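Hemolysin (Streptococcus suis, PDB 3HVN) probably lyses host cells by binding cholesterol-containing membranes, changing shape and inserting as an oligomeric pore, as in other cholesterol-dependent cytolysins. Local coordinates at residues 57-62 with 379-384; 63-68 with 76-81. The protein carries 1 engineered substitution. All blocks are in the same frame, centred on the assembly; numbering follows the deposited sequence.

Contact 1 (57-62 with 379-384); sequences EYIDNP and NSEYIE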
loop_
_atom_site.group_PDB
_atom_site.type_symbol
_atom_site.label_atom_id
_atom_site.label_comp_id
_atom_site.label_asym_id
_atom_site.label_seq_id
_atom_site.Cartn_x
_atom_site.Cartn_y
_atom_site.Cartn_z
ATOM N N GLU A 57 -11.981 -15.405 5.830
ATOM C CA GLU A 57 -12.686 -14.383 5.067
ATOM C C GLU A 57 -13.439 -13.424 5.987
ATOM O O GLU A 57 -13.029 -12.276 6.160
ATOM C CB GLU A 57 -13.633 -15.018 4.046
ATOM C CG GLU A 57 -14.459 -16.177 4.581
ATOM C CD GLU A 57 -15.417 -16.732 3.546
ATOM O OE1 GLU A 57 -15.545 -16.121 2.464
ATOM O OE2 GLU A 57 -16.043 -17.780 3.814
ATOM N N TYR A 58 -14.530 -13.903 6.580
ATOM C CA TYR A 58 -15.346 -13.088 7.476
ATOM C C TYR A 58 -15.458 -11.651 6.981
ATOM O O TYR A 58 -14.869 -10.738 7.560
ATOM C CB TYR A 58 -14.776 -13.110 8.896
ATOM C CG TYR A 58 -15.254 -14.273 9.735
ATOM C CD1 TYR A 58 -16.437 -14.190 10.459
ATOM C CD2 TYR A 58 -14.523 -15.451 9.808
ATOM C CE1 TYR A 58 -16.880 -15.248 11.230
ATOM C CE2 TYR A 58 -14.958 -16.516 10.576
ATOM C CZ TYR A 58 -16.137 -16.408 11.284
ATOM O OH TYR A 58 -16.576 -17.463 12.051
ATOM N N ILE A 59 -16.217 -11.456 5.909
ATOM C CA ILE A 59 -16.318 -10.144 5.282
ATOM C C ILE A 59 -17.752 -9.624 5.256
ATOM O O ILE A 59 -17.981 -8.414 5.295
ATOM C CB ILE A 59 -15.769 -10.175 3.843
ATOM C CG1 ILE A 59 -15.650 -8.755 3.287
ATOM C CG2 ILE A 59 -16.650 -11.039 2.957
ATOM C CD1 ILE A 59 -14.760 -7.858 4.113
ATOM N N ASP A 60 -18.713 -10.540 5.194
ATOM C CA ASP A 60 -20.120 -10.171 5.097
ATOM C C ASP A 60 -20.355 -9.291 3.873
ATOM O O ASP A 60 -19.807 -9.543 2.801
ATOM C CB ASP A 60 -20.578 -9.441 6.362
ATOM C CG ASP A 60 -20.432 -10.288 7.610
ATOM O OD1 ASP A 60 -19.904 -11.416 7.511
ATOM O OD2 ASP A 60 -20.847 -9.825 8.694
ATOM N N ASN A 61 -21.176 -8.259 4.043
ATOM C CA ASN A 61 -21.441 -7.305 2.974
ATOM C C ASN A 61 -21.316 -5.869 3.470
ATOM O O ASN A 61 -21.892 -5.511 4.498
ATOM C CB ASN A 61 -22.826 -7.538 2.366
ATOM C CG ASN A 61 -22.972 -8.919 1.755
ATOM O OD1 ASN A 61 -22.728 -9.932 2.410
ATOM N ND2 ASN A 61 -23.382 -8.967 0.492
ATOM N N PRO A 62 -20.560 -5.039 2.737
ATOM C CA PRO A 62 -20.318 -3.649 3.140
ATOM C C PRO A 62 -21.546 -2.769 2.932
ATOM O O PRO A 62 -22.270 -2.956 1.954
ATOM C CB PRO A 62 -19.191 -3.205 2.207
ATOM C CG PRO A 62 -19.319 -4.075 1.007
ATOM C CD PRO A 62 -19.932 -5.371 1.447
ATOM N N ASN A 379 -5.096 -16.227 2.299
ATOM C CA ASN A 379 -6.191 -15.487 1.683
ATOM C C ASN A 379 -6.892 -14.586 2.689
ATOM O O ASN A 379 -6.947 -14.899 3.878
ATOM C CB ASN A 379 -7.202 -16.446 1.051
ATOM C CG ASN A 379 -6.726 -17.005 -0.273
ATOM O OD1 ASN A 379 -5.850 -16.433 -0.920
ATOM N ND2 ASN A 379 -7.306 -18.126 -0.686
ATOM N N SER A 380 -7.428 -13.467 2.214
ATOM C CA SER A 380 -8.145 -12.553 3.099
ATOM C C SER A 380 -9.045 -11.579 2.348
ATOM O O SER A 380 -8.569 -10.726 1.602
ATOM C CB SER A 380 -7.161 -11.778 3.979
ATOM O OG SER A 380 -7.847 -10.905 4.858
ATOM N N GLU A 381 -10.352 -11.710 2.554
ATOM C CA GLU A 381 -11.302 -10.751 2.011
ATOM C C GLU A 381 -11.303 -9.492 2.869
ATOM O O GLU A 381 -11.113 -9.560 4.083
ATOM C CB GLU A 381 -12.708 -11.353 1.948
ATOM C CG GLU A 381 -12.917 -12.320 0.795
ATOM C CD GLU A 381 -14.318 -12.897 0.764
ATOM O OE1 GLU A 381 -14.858 -13.209 1.845
ATOM O OE2 GLU A 381 -14.878 -13.045 -0.343
ATOM N N TYR A 382 -11.512 -8.344 2.234
ATOM C CA TYR A 382 -11.507 -7.073 2.946
ATOM C C TYR A 382 -12.392 -6.049 2.245
ATOM O O TYR A 382 -12.968 -6.328 1.192
ATOM C CB TYR A 382 -10.081 -6.535 3.067
ATOM C CG TYR A 382 -9.507 -6.035 1.762
ATOM C CD1 TYR A 382 -9.029 -6.922 0.806
ATOM C CD2 TYR A 382 -9.442 -4.677 1.485
ATOM C CE1 TYR A 382 -8.505 -6.469 -0.391
ATOM C CE2 TYR A 382 -8.919 -4.215 0.293
ATOM C CZ TYR A 382 -8.452 -5.115 -0.641
ATOM O OH TYR A 382 -7.930 -4.658 -1.829
ATOM N N ILE A 383 -12.497 -4.863 2.835
ATOM C CA ILE A 383 -13.319 -3.803 2.272
ATOM C C ILE A 383 -12.480 -2.609 1.834
ATOM O O ILE A 383 -11.851 -1.944 2.658
ATOM C CB ILE A 383 -14.382 -3.317 3.276
ATOM C CG1 ILE A 383 -15.332 -4.457 3.640
ATOM C CG2 ILE A 383 -15.155 -2.140 2.702
ATOM C CD1 ILE A 383 -16.096 -5.014 2.460
ATOM N N GLU A 384 -12.471 -2.345 0.532
ATOM C CA GLU A 384 -11.810 -1.160 0.005
ATOM C C GLU A 384 -12.767 0.023 0.061
ATOM O O GLU A 384 -13.794 0.039 -0.621
ATOM C CB GLU A 384 -11.336 -1.391 -1.431
ATOM C CG GLU A 384 -10.781 -0.145 -2.102
ATOM C CD GLU A 384 -10.136 -0.441 -3.442
ATOM O OE1 GLU A 384 -9.573 -1.543 -3.601
ATOM O OE2 GLU A 384 -10.188 0.432 -4.334
#
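The loop 57-62 runs almost alongside the strand 379-384, end-to-end directions 22° apart, and the CA atoms of Glu57 and Glu381 come to 4.9 Å. The loop draws away toward Pro62, and side chains make the contact along its length. With CG1 anti to the backbone N (chi1 -170°), Ile59 reaches CD1 across to the strand, 3.5 Å from Ile383 CG1 and also against the carbonyl carbon of Tyr382. Its other branch, CG2, lies by OE1 of Glu381, whose extended chain crosses the isoleucine at about a right angle. Further along, Ile383 crosses the Pro62 ring obliquely, its CD1 against CB and CG, 3.6 Å from Pro62 CB, and that same methyl also touches Ile59 CD1. At the other end Glu57 and Glu381 lie side by side and point the same way, their OE1 atoms 3.1 Å apart. Lys81 offers Glu381 OE2 a long, weak ion pair. The contact thus lays the loop between strands 53-54 and 66-70 along strand 376-401 of the mixed sheet, beside strand 73-88, at the surface. Ile59, Pro62 and Ile383 form its apolar part; the two carboxylates lie close enough that their charges would probably disfavour each other, and the lysine may ease this.

Contact 2 (63-68 with 76-81); sequences PATTGM and VLRREK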
loop_
_atom_site.group_PDB
_atom_site.type_symbol
_atom_site.label_atom_id
_atom_site.label_comp_id
_atom_site.label_asym_id
_atom_site.label_seq_id
_atom_site.Cartn_x
_atom_site.Cartn_y
_atom_site.Cartn_z
ATOM N N PRO A 63 -21.777 -1.818 3.849
ATOM C CA PRO A 63 -22.894 -0.876 3.737
ATOM C C PRO A 63 -22.891 -0.178 2.381
ATOM O O PRO A 63 -21.834 0.232 1.904
ATOM C CB PRO A 63 -22.609 0.133 4.852
ATOM C CG PRO A 63 -21.826 -0.636 5.857
ATOM C CD PRO A 63 -20.980 -1.592 5.067
ATOM N N ALA A 64 -24.067 -0.053 1.774
ATOM C CA ALA A 64 -24.192 0.549 0.451
ATOM C C ALA A 64 -23.477 1.894 0.361
ATOM O O ALA A 64 -23.437 2.654 1.330
ATOM C CB ALA A 64 -25.660 0.702 0.079
ATOM N N THR A 65 -22.910 2.176 -0.807
ATOM C CA THR A 65 -22.235 3.446 -1.049
ATOM C C THR A 65 -23.196 4.599 -0.796
ATOM O O THR A 65 -24.377 4.513 -1.133
ATOM C CB THR A 65 -21.714 3.534 -2.494
ATOM O OG1 THR A 65 -22.815 3.714 -3.392
ATOM C CG2 THR A 65 -20.963 2.265 -2.868
ATOM N N THR A 66 -22.695 5.678 -0.203
ATOM C CA THR A 66 -23.558 6.802 0.152
ATOM C C THR A 66 -22.965 8.154 -0.233
ATOM O O THR A 66 -21.816 8.240 -0.662
ATOM C CB THR A 66 -23.889 6.811 1.657
ATOM O OG1 THR A 66 -22.673 6.823 2.417
ATOM C CG2 THR A 66 -24.704 5.582 2.033
ATOM N N GLY A 67 -23.763 9.204 -0.075
ATOM C CA GLY A 67 -23.326 10.555 -0.375
ATOM C C GLY A 67 -23.589 11.502 0.779
ATOM O O GLY A 67 -24.648 11.452 1.406
ATOM N N MET A 68 -22.623 12.369 1.060
ATOM C CA MET A 68 -22.734 13.308 2.170
ATOM C C MET A 68 -22.430 14.735 1.724
ATOM O O MET A 68 -21.809 14.949 0.685
ATOM C CB MET A 68 -21.782 12.906 3.300
ATOM C CG MET A 68 -22.146 11.600 3.988
ATOM S SD MET A 68 -23.433 11.804 5.233
ATOM C CE MET A 68 -22.566 12.791 6.451
ATOM N N VAL A 76 -18.677 11.429 -1.738
ATOM C CA VAL A 76 -19.174 10.155 -2.238
ATOM C C VAL A 76 -18.382 9.012 -1.617
ATOM O O VAL A 76 -17.219 8.794 -1.958
ATOM C CB VAL A 76 -19.064 10.068 -3.771
ATOM C CG1 VAL A 76 -19.476 8.685 -4.255
ATOM C CG2 VAL A 76 -19.912 11.143 -4.426
ATOM N N LEU A 77 -19.018 8.291 -0.701
ATOM C CA LEU A 77 -18.373 7.175 -0.024
ATOM C C LEU A 77 -18.768 5.849 -0.668
ATOM O O LEU A 77 -19.931 5.440 -0.617
ATOM C CB LEU A 77 -18.726 7.177 1.466
ATOM C CG LEU A 77 -17.945 6.229 2.381
ATOM C CD1 LEU A 77 -17.989 6.714 3.822
ATOM C CD2 LEU A 77 -18.465 4.802 2.274
ATOM N N ARG A 78 -17.786 5.188 -1.275
ATOM C CA ARG A 78 -18.000 3.897 -1.917
ATOM C C ARG A 78 -17.041 2.848 -1.364
ATOM O O ARG A 78 -15.838 2.901 -1.617
ATOM C CB ARG A 78 -17.814 4.010 -3.433
ATOM C CG ARG A 78 -18.745 4.998 -4.114
ATOM C CD ARG A 78 -18.549 4.971 -5.621
ATOM N NE ARG A 78 -19.368 5.968 -6.304
ATOM C CZ ARG A 78 -19.408 6.123 -7.624
ATOM N NH1 ARG A 78 -18.676 5.343 -8.408
ATOM N NH2 ARG A 78 -20.181 7.057 -8.162
ATOM N N ARG A 79 -17.579 1.897 -0.611
ATOM C CA ARG A 79 -16.771 0.817 -0.055
ATOM C C ARG A 79 -17.167 -0.519 -0.677
ATOM O O ARG A 79 -18.318 -0.944 -0.571
ATOM C CB ARG A 79 -16.919 0.766 1.468
ATOM C CG ARG A 79 -18.352 0.593 1.951
ATOM C CD ARG A 79 -18.454 0.752 3.459
ATOM N NE ARG A 79 -18.164 2.118 3.884
ATOM C CZ ARG A 79 -18.237 2.542 5.141
ATOM N NH1 ARG A 79 -18.592 1.706 6.106
ATOM N NH2 ARG A 79 -17.956 3.804 5.434
ATOM N N GLU A 80 -16.217 -1.178 -1.333
ATOM C CA GLU A 80 -16.510 -2.448 -1.991
ATOM C C GLU A 80 -15.743 -3.619 -1.383
ATOM O O GLU A 80 -14.677 -3.443 -0.794
ATOM C CB GLU A 80 -16.248 -2.365 -3.498
ATOM C CG GLU A 80 -14.780 -2.351 -3.884
ATOM C CD GLU A 80 -14.570 -2.653 -5.356
ATOM O OE1 GLU A 80 -15.395 -3.391 -5.934
ATOM O OE2 GLU A 80 -13.581 -2.156 -5.934
ATOM N N LYS A 81 -16.301 -4.814 -1.540
ATOM C CA LYS A 81 -15.717 -6.028 -0.982
ATOM C C LYS A 81 -14.721 -6.666 -1.945
ATOM O O LYS A 81 -15.091 -7.110 -3.033
ATOM C CB LYS A 81 -16.825 -7.019 -0.623
ATOM C CG LYS A 81 -16.365 -8.455 -0.452
ATOM C CD LYS A 81 -17.546 -9.360 -0.137
ATOM C CE LYS A 81 -17.202 -10.824 -0.348
ATOM N NZ LYS A 81 -18.328 -11.716 0.047
#
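Arg79 is the side chain to follow from strand 76-81 across to Pro63. Its CB leads to CG, in the crowded position between backbone N and carbonyl carbon (chi1 57°) and 3.5 Å from Pro63 O. CD continues past that oxygen to the proline ring, 3.8 Å from Pro63 CD. There the chain bends (chi3 67°), bringing the guanidinium round so that NH1 lies 4.0 Å from Pro63 CG; the same side chain also packs on Pro62, Ile383 and Thr385. Beyond this lies an antiparallel hairpin, with Thr66 and Leu77 a hydrogen-bonded pair: Thr66 N donates to Leu77 O and Leu77 N to Thr66 O, both at 2.8 Å, the second nearly along the C=O axis. Their side chains run side by side on one face. Thr65 packs its methyl CG2 against Arg78, 3.6 Å from Arg78 CB, and the extended arginine carries NH2 on to Glu422, in a salt bridge, and to the hydroxyl of Tyr416. Gly67 and Val76 make the next, non-hydrogen-bonded pair. Strand 73-88 is flanked by 66-70 and by 376-401, to which Val76, Arg78 and Glu80 bond through their backbones, while Tyr416 of strand 404-416 packs against Thr65 and Val76.

From the N terminus the chain leaves strand 53-54 and enters the loop 57-62, one half of contact 1, whose partner arrives 317 residues later on strand 376-401. Directly after Pro62 it runs into 63-68 and turns back within a few residues to close contact 2, a hairpin with a tight connection, enclosed by the much longer loop of contact 1. The two centres are 15 Å apart, and strands 73-88 and 376-401 are neighbours in one sheet. Lys81 joins them, packing against Ile59, Glu381 and Ile383. Together the contacts tie the early chain to the long strand that continues toward the C-terminal beta sandwich.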